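PDB 1RIF: ATP-dependent DNA helicase uvsW from Enterobacteria phage T4, which couples ATP hydrolysis to 3'-5' translocation and unwinding of duplex DNA, driving branch migration in recombination-dependent repair and the reorganization of stalled phage replication forks. Local coordinates for residues Asp82-Ile85 with Asn86-Glu89; Leu91-Lys94 with Asp95-Glu98. The protein carries 1 engineered substitution. All coordinates share one frame; numbering follows the deposited sequence.

Contact 1. Residues Asp82-Ile85 with Asn86-Glu89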
ATOM      1  N   ASP A  82       2.863 -13.113 -15.900  1.00 27.39           N
ATOM      2  CA  ASP A  82       2.705 -14.235 -14.986  1.00 28.06           C
ATOM      3  C   ASP A  82       1.284 -14.142 -14.427  1.00 29.99           C
ATOM      4  O   ASP A  82       0.880 -13.104 -13.885  1.00 29.28           O
ATOM      5  CB  ASP A  82       3.739 -14.129 -13.862  1.00 27.70           C
ATOM      6  CG  ASP A  82       3.805 -15.375 -13.006  1.00 27.77           C
ATOM      7  OD1 ASP A  82       2.766 -16.059 -12.873  1.00 28.90           O
ATOM      8  OD2 ASP A  82       4.888 -15.661 -12.450  1.00 24.77           O
ATOM      9  N   PRO A  83       0.494 -15.217 -14.569  1.00 30.60           N
ATOM     10  CA  PRO A  83      -0.883 -15.194 -14.063  1.00 30.24           C
ATOM     11  C   PRO A  83      -1.002 -14.904 -12.561  1.00 29.25           C
ATOM     12  O   PRO A  83      -2.021 -14.379 -12.102  1.00 28.73           O
ATOM     13  CB  PRO A  83      -1.408 -16.575 -14.444  1.00 29.93           C
ATOM     14  CG  PRO A  83      -0.175 -17.422 -14.382  1.00 31.83           C
ATOM     15  CD  PRO A  83       0.842 -16.555 -15.077  1.00 30.47           C
ATOM     16  N   GLN A  84       0.039 -15.229 -11.800  1.00 27.74           N
ATOM     17  CA  GLN A  84       0.007 -14.991 -10.363  1.00 28.43           C
ATOM     18  C   GLN A  84      -0.093 -13.497 -10.046  1.00 29.24           C
ATOM     19  O   GLN A  84      -0.586 -13.108  -8.985  1.00 29.18           O
ATOM     20  CB  GLN A  84       1.251 -15.568  -9.700  1.00 27.42           C
ATOM     21  CG  GLN A  84       1.108 -15.685  -8.204  1.00 30.68           C
ATOM     22  CD  GLN A  84       2.404 -16.056  -7.520  1.00 31.53           C
ATOM     23  OE1 GLN A  84       3.281 -16.679  -8.118  1.00 32.37           O
ATOM     24  NE2 GLN A  84       2.524 -15.687  -6.248  1.00 34.37           N
ATOM     25  N   ILE A  85       0.369 -12.672 -10.983  1.00 27.83           N
ATOM     26  CA  ILE A  85       0.356 -11.221 -10.826  1.00 27.40           C
ATOM     27  C   ILE A  85      -1.043 -10.609 -10.858  1.00 26.67           C
ATOM     28  O   ILE A  85      -1.342  -9.682 -10.105  1.00 25.59           O
ATOM     29  CB  ILE A  85       1.218 -10.549 -11.923  1.00 27.52           C
ATOM     30  CG1 ILE A  85       2.690 -10.923 -11.721  1.00 27.22           C
ATOM     31  CG2 ILE A  85       1.020  -9.027 -11.902  1.00 28.10           C
ATOM     32  CD1 ILE A  85       3.621 -10.418 -12.819  1.00 25.57           C
ATOM     33  N   ASN A  86      -1.900 -11.130 -11.726  1.00 27.11           N
ATOM     34  CA  ASN A  86      -3.252 -10.599 -11.859  1.00 26.14           C
ATOM     35  C   ASN A  86      -4.255 -11.281 -10.938  1.00 24.74           C
ATOM     36  O   ASN A  86      -5.450 -11.020 -11.022  1.00 25.28           O
ATOM     37  CB  ASN A  86      -3.723 -10.740 -13.309  1.00 28.32           C
ATOM     38  CG  ASN A  86      -2.745 -10.135 -14.301  1.00 29.69           C
ATOM     39  OD1 ASN A  86      -2.415  -8.950 -14.215  1.00 32.31           O
ATOM     40  ND2 ASN A  86      -2.280 -10.946 -15.249  1.00 28.38           N
ATOM     41  N   GLU A  87      -3.761 -12.146 -10.062  1.00 23.60           N
ATOM     42  CA  GLU A  87      -4.604 -12.880  -9.134  1.00 23.19           C
ATOM     43  C   GLU A  87      -5.435 -11.972  -8.223  1.00 24.29           C
ATOM     44  O   GLU A  87      -4.934 -10.999  -7.657  1.00 24.62           O
ATOM     45  CB  GLU A  87      -3.727 -13.796  -8.303  1.00 24.61           C
ATOM     46  CG  GLU A  87      -4.478 -14.706  -7.388  1.00 30.37           C
ATOM     47  CD  GLU A  87      -3.552 -15.587  -6.582  1.00 34.08           C
ATOM     48  OE1 GLU A  87      -2.876 -16.456  -7.187  1.00 34.12           O
ATOM     49  OE2 GLU A  87      -3.495 -15.398  -5.344  1.00 36.35           O
ATOM     50  N   LYS A  88      -6.715 -12.304  -8.088  1.00 23.25           N
ATOM     51  CA  LYS A  88      -7.644 -11.545  -7.264  1.00 21.53           C
ATOM     52  C   LYS A  88      -8.125 -12.409  -6.099  1.00 22.40           C
ATOM     53  O   LYS A  88      -7.992 -13.630  -6.127  1.00 21.25           O
ATOM     54  CB  LYS A  88      -8.854 -11.127  -8.100  1.00 22.62           C
ATOM     55  CG  LYS A  88      -8.529 -10.425  -9.399  1.00 21.60           C
ATOM     56  CD  LYS A  88      -8.107  -8.996  -9.164  1.00 22.51           C
ATOM     57  CE  LYS A  88      -7.806  -8.286 -10.472  1.00 23.41           C
ATOM     58  NZ  LYS A  88      -7.524  -6.840 -10.276  1.00 23.59           N
ATOM     59  N   GLU A  89      -8.677 -11.772  -5.070  1.00 24.65           N
ATOM     60  CA  GLU A  89      -9.202 -12.503  -3.918  1.00 25.57           C
ATOM     61  C   GLU A  89     -10.451 -13.244  -4.353  1.00 26.08           C
ATOM     62  O   GLU A  89     -11.300 -12.687  -5.051  1.00 26.28           O
ATOM     63  CB  GLU A  89      -9.587 -11.547  -2.785  1.00 26.06           C
ATOM     64  CG  GLU A  89      -8.473 -11.257  -1.816  1.00 28.14           C
ATOM     65  CD  GLU A  89      -8.104 -12.461  -0.991  1.00 25.84           C
ATOM     66  OE1 GLU A  89      -8.851 -12.818  -0.058  1.00 25.09           O
ATOM     67  OE2 GLU A  89      -7.060 -13.060  -1.292  1.00 30.23           O
TER
HETATM   68  O   HOH W   1      -3.272  -9.053  -8.087  1.00 32.40           O

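Contact 2. Residues Leu91-Lys94 with Asp95-Glu98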
ATOM      1  N   LEU A  91     -13.459 -13.795  -3.493  1.00 26.89           N
ATOM      2  CA  LEU A  91     -14.470 -13.308  -2.581  1.00 26.07           C
ATOM      3  C   LEU A  91     -15.581 -12.743  -3.449  1.00 25.96           C
ATOM      4  O   LEU A  91     -15.371 -11.783  -4.185  1.00 25.30           O
ATOM      5  CB  LEU A  91     -13.852 -12.220  -1.685  1.00 28.29           C
ATOM      6  CG  LEU A  91     -14.506 -11.669  -0.406  1.00 29.15           C
ATOM      7  CD1 LEU A  91     -15.472 -10.586  -0.773  1.00 30.97           C
ATOM      8  CD2 LEU A  91     -15.181 -12.781   0.386  1.00 28.40           C
ATOM      9  N   SER A  92     -16.751 -13.370  -3.395  1.00 25.00           N
ATOM     10  CA  SER A  92     -17.893 -12.904  -4.168  1.00 24.19           C
ATOM     11  C   SER A  92     -18.553 -11.803  -3.361  1.00 22.85           C
ATOM     12  O   SER A  92     -18.416 -11.760  -2.141  1.00 24.36           O
ATOM     13  CB  SER A  92     -18.893 -14.040  -4.389  1.00 25.43           C
ATOM     14  OG  SER A  92     -19.461 -14.475  -3.163  1.00 26.25           O
ATOM     15  N   ARG A  93     -19.269 -10.907  -4.022  1.00 21.94           N
ATOM     16  CA  ARG A  93     -19.917  -9.841  -3.283  1.00 22.73           C
ATOM     17  C   ARG A  93     -20.928 -10.470  -2.331  1.00 22.60           C
ATOM     18  O   ARG A  93     -21.221  -9.925  -1.266  1.00 20.37           O
ATOM     19  CB  ARG A  93     -20.607  -8.860  -4.237  1.00 21.03           C
ATOM     20  CG  ARG A  93     -21.163  -7.620  -3.540  1.00 22.09           C
ATOM     21  CD  ARG A  93     -20.096  -6.919  -2.695  1.00 23.34           C
ATOM     22  NE  ARG A  93     -20.667  -5.922  -1.790  1.00 23.52           N
ATOM     23  CZ  ARG A  93     -20.627  -4.607  -1.989  1.00 24.46           C
ATOM     24  NH1 ARG A  93     -20.042  -4.102  -3.065  1.00 24.75           N
ATOM     25  NH2 ARG A  93     -21.183  -3.796  -1.109  1.00 26.12           N
ATOM     26  N   LYS A  94     -21.442 -11.634  -2.721  1.00 23.58           N
ATOM     27  CA  LYS A  94     -22.419 -12.361  -1.916  1.00 25.76           C
ATOM     28  C   LYS A  94     -21.809 -12.828  -0.601  1.00 25.92           C
ATOM     29  O   LYS A  94     -22.401 -12.655   0.469  1.00 25.30           O
ATOM     30  CB  LYS A  94     -22.933 -13.580  -2.677  1.00 28.08           C
ATOM     31  CG  LYS A  94     -24.096 -14.284  -2.004  1.00 34.07           C
ATOM     32  CD  LYS A  94     -25.382 -13.467  -2.147  1.00 39.96           C
ATOM     33  CE  LYS A  94     -26.598 -14.160  -1.509  1.00 42.19           C
ATOM     34  NZ  LYS A  94     -26.980 -15.464  -2.145  1.00 44.19           N
ATOM     35  N   ASP A  95     -20.626 -13.427  -0.675  1.00 25.07           N
ATOM     36  CA  ASP A  95     -19.987 -13.912   0.537  1.00 25.87           C
ATOM     37  C   ASP A  95     -19.411 -12.767   1.356  1.00 25.31           C
ATOM     38  O   ASP A  95     -19.273 -12.878   2.580  1.00 25.27           O
ATOM     39  CB  ASP A  95     -18.914 -14.948   0.205  1.00 27.77           C
ATOM     40  CG  ASP A  95     -19.510 -16.247  -0.323  1.00 31.33           C
ATOM     41  OD1 ASP A  95     -20.507 -16.732   0.259  1.00 32.11           O
ATOM     42  OD2 ASP A  95     -18.984 -16.788  -1.317  1.00 32.76           O
ATOM     43  N   PHE A  96     -19.087 -11.664   0.690  1.00 22.95           N
ATOM     44  CA  PHE A  96     -18.561 -10.513   1.402  1.00 22.19           C
ATOM     45  C   PHE A  96     -19.677  -9.970   2.274  1.00 22.53           C
ATOM     46  O   PHE A  96     -19.479  -9.701   3.455  1.00 23.80           O
ATOM     47  CB  PHE A  96     -18.112  -9.416   0.436  1.00 19.72           C
ATOM     48  CG  PHE A  96     -17.689  -8.145   1.120  1.00 16.43           C
ATOM     49  CD1 PHE A  96     -16.598  -8.130   1.978  1.00 17.21           C
ATOM     50  CD2 PHE A  96     -18.381  -6.962   0.902  1.00 16.67           C
ATOM     51  CE1 PHE A  96     -16.198  -6.953   2.611  1.00 16.20           C
ATOM     52  CE2 PHE A  96     -17.987  -5.782   1.530  1.00 17.44           C
ATOM     53  CZ  PHE A  96     -16.891  -5.780   2.385  1.00 16.79           C
ATOM     54  N   ASP A  97     -20.858  -9.806   1.687  1.00 23.84           N
ATOM     55  CA  ASP A  97     -21.980  -9.282   2.445  1.00 24.41           C
ATOM     56  C   ASP A  97     -22.341 -10.216   3.586  1.00 24.80           C
ATOM     57  O   ASP A  97     -22.697  -9.754   4.672  1.00 24.91           O
ATOM     58  CB  ASP A  97     -23.177  -9.030   1.531  1.00 25.59           C
ATOM     59  CG  ASP A  97     -22.923  -7.906   0.539  1.00 26.91           C
ATOM     60  OD1 ASP A  97     -22.268  -6.899   0.908  1.00 26.81           O
ATOM     61  OD2 ASP A  97     -23.392  -8.026  -0.611  1.00 28.06           O
ATOM     62  N   GLU A  98     -22.235 -11.523   3.346  1.00 26.05           N
ATOM     63  CA  GLU A  98     -22.506 -12.520   4.383  1.00 28.71           C
ATOM     64  C   GLU A  98     -21.517 -12.300   5.533  1.00 27.37           C
ATOM     65  O   GLU A  98     -21.898 -12.285   6.706  1.00 27.48           O
ATOM     66  CB  GLU A  98     -22.322 -13.928   3.823  1.00 32.46           C
ATOM     67  CG  GLU A  98     -23.600 -14.742   3.728  1.00 40.55           C
ATOM     68  CD  GLU A  98     -23.548 -15.765   2.587  1.00 44.61           C
ATOM     69  OE1 GLU A  98     -22.629 -16.623   2.586  1.00 45.76           O
ATOM     70  OE2 GLU A  98     -24.425 -15.705   1.689  1.00 45.48           O
TER
HETATM   71  O   HOH W   2     -16.428 -15.848  -1.834  1.00 32.81           O

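Contact 1. Residues Asp82-Ile85 with Asn86-Glu89
A chi1 of -165° at Gln84 and of -175° at Glu87 swings each CG across from the backbone N of its own residue, and both side chains run out extended on the solvent side of a tight turn. They meet only lightly: Gln84 CG lies 4.2 Å from Glu87 OE1, the nearest approach of the two side chains. Closer in, Glu87 CB sits 3.3 Å from Gln84 O, beside the carbonyl that also takes a weak hydrogen bond from Glu87 N, 3.5 Å away. One residue earlier the same step is repeated, Asn86 N giving a weak bond to Pro83 O at 3.3 Å. Ile85 and Asn86, neighbours in the chain, add a glancing touch where Ile85 CG2 comes near Asn86 OD1.

The start of the turn is held more firmly. Asp82 OD1 accepts from Gln84 N at 3.0 Å, an almost straight bond that reaches the oxygen from above the carboxylate plane, and Ile85 N donates to Asp82 O, also at 3.0 Å. Asp82 OD2 takes the backbone N of Phe7, which ties this carboxylate to strand 3-8. A water donates to both Ile85 O and Glu87 O, bridging the two carbonyls where the chain straightens. Ile85 is the buried member: its side chain packs on Val5, Phe62 and Val65, while Gln84 and Asn86 remain exposed. Beyond the turn, Glu89 forms a salt bridge with Arg129.

The Asp82 bond to the amide two residues on is an Asx turn, here opening a short helix-like turn that carries the chain off the end of edge strand 79-81 in the N-terminal part of the helicase.

Contact 2. Residues Leu91-Lys94 with Asp95-Glu98
Ser92 and Asp95 grip each other at the start of helix 93-101. Ser92 OG accepts from Asp95 N at 2.9 Å, the N-cap bond, and in turn donates weakly to Asp95 OD2. The serine can do this because its OG stands between the backbone N and the carbonyl carbon (chi1 65°), turned toward the first turn of the helix. A water joins in, accepting from Ser92 N and donating to Asp95 OD2. Thus the carboxylate reaches back to Ser92 N only through the water, and its negative charge probably suits the helix N-terminus.

The packed flank carries Leu91, Arg93 and the buried Phe96. Leu91 lies beside Phe96, though the placement of its CD1 is doubtful, and Phe96 N bonds to Ser92 O at 2.9 Å. Arg93 runs alongside the phenyl group in the same direction, its NE 3.7 Å from Phe96 CD2 at the ring edge, with guanidinium and ring planes 81° apart. From NE a nearly straight salt bridge of 3.3 Å goes to Asp97 OD1, which lies in the guanidinium plane; NE meets that oxygen on its syn side, though tilted out of the carboxylate plane.

The solvent flank is looser. Lys94 and Glu98 are both exposed, and their charged ends, Lys94 NZ and Glu98 OE2, stay 4.6 Å apart; the firm link here is Glu98 N to Lys94 O at 3.1 Å.

Helix 116-128 lies against the packed flank: Phe123 meets the Phe96 ring and touches Leu91 and Arg93, Val122 touches Phe96, and Asp120 takes Arg93 NH1 in a second salt bridge.

In the fold
Contact 1 and contact 2 follow one another along a single connection, their centres 20 Å apart and with no other touch between them. Contact 1 starts where the chain leaves strand 79-81 of the four-stranded N-terminal sheet; contact 2 begins helix 93-101, which packs on helix 116-128. At the end of contact 1 a backbone hydrogen bond joins Glu89 to Val127, so both contacts touch helix 116-128. Neither belongs to the ATP site: contact 1 lies away from it, and in contact 2 the Phe96 side chain is about 12 Å from that of Leu135, of the predicted ATP-binding segment. A bound gold ion lies about 10 Å from the Asn86 side chain.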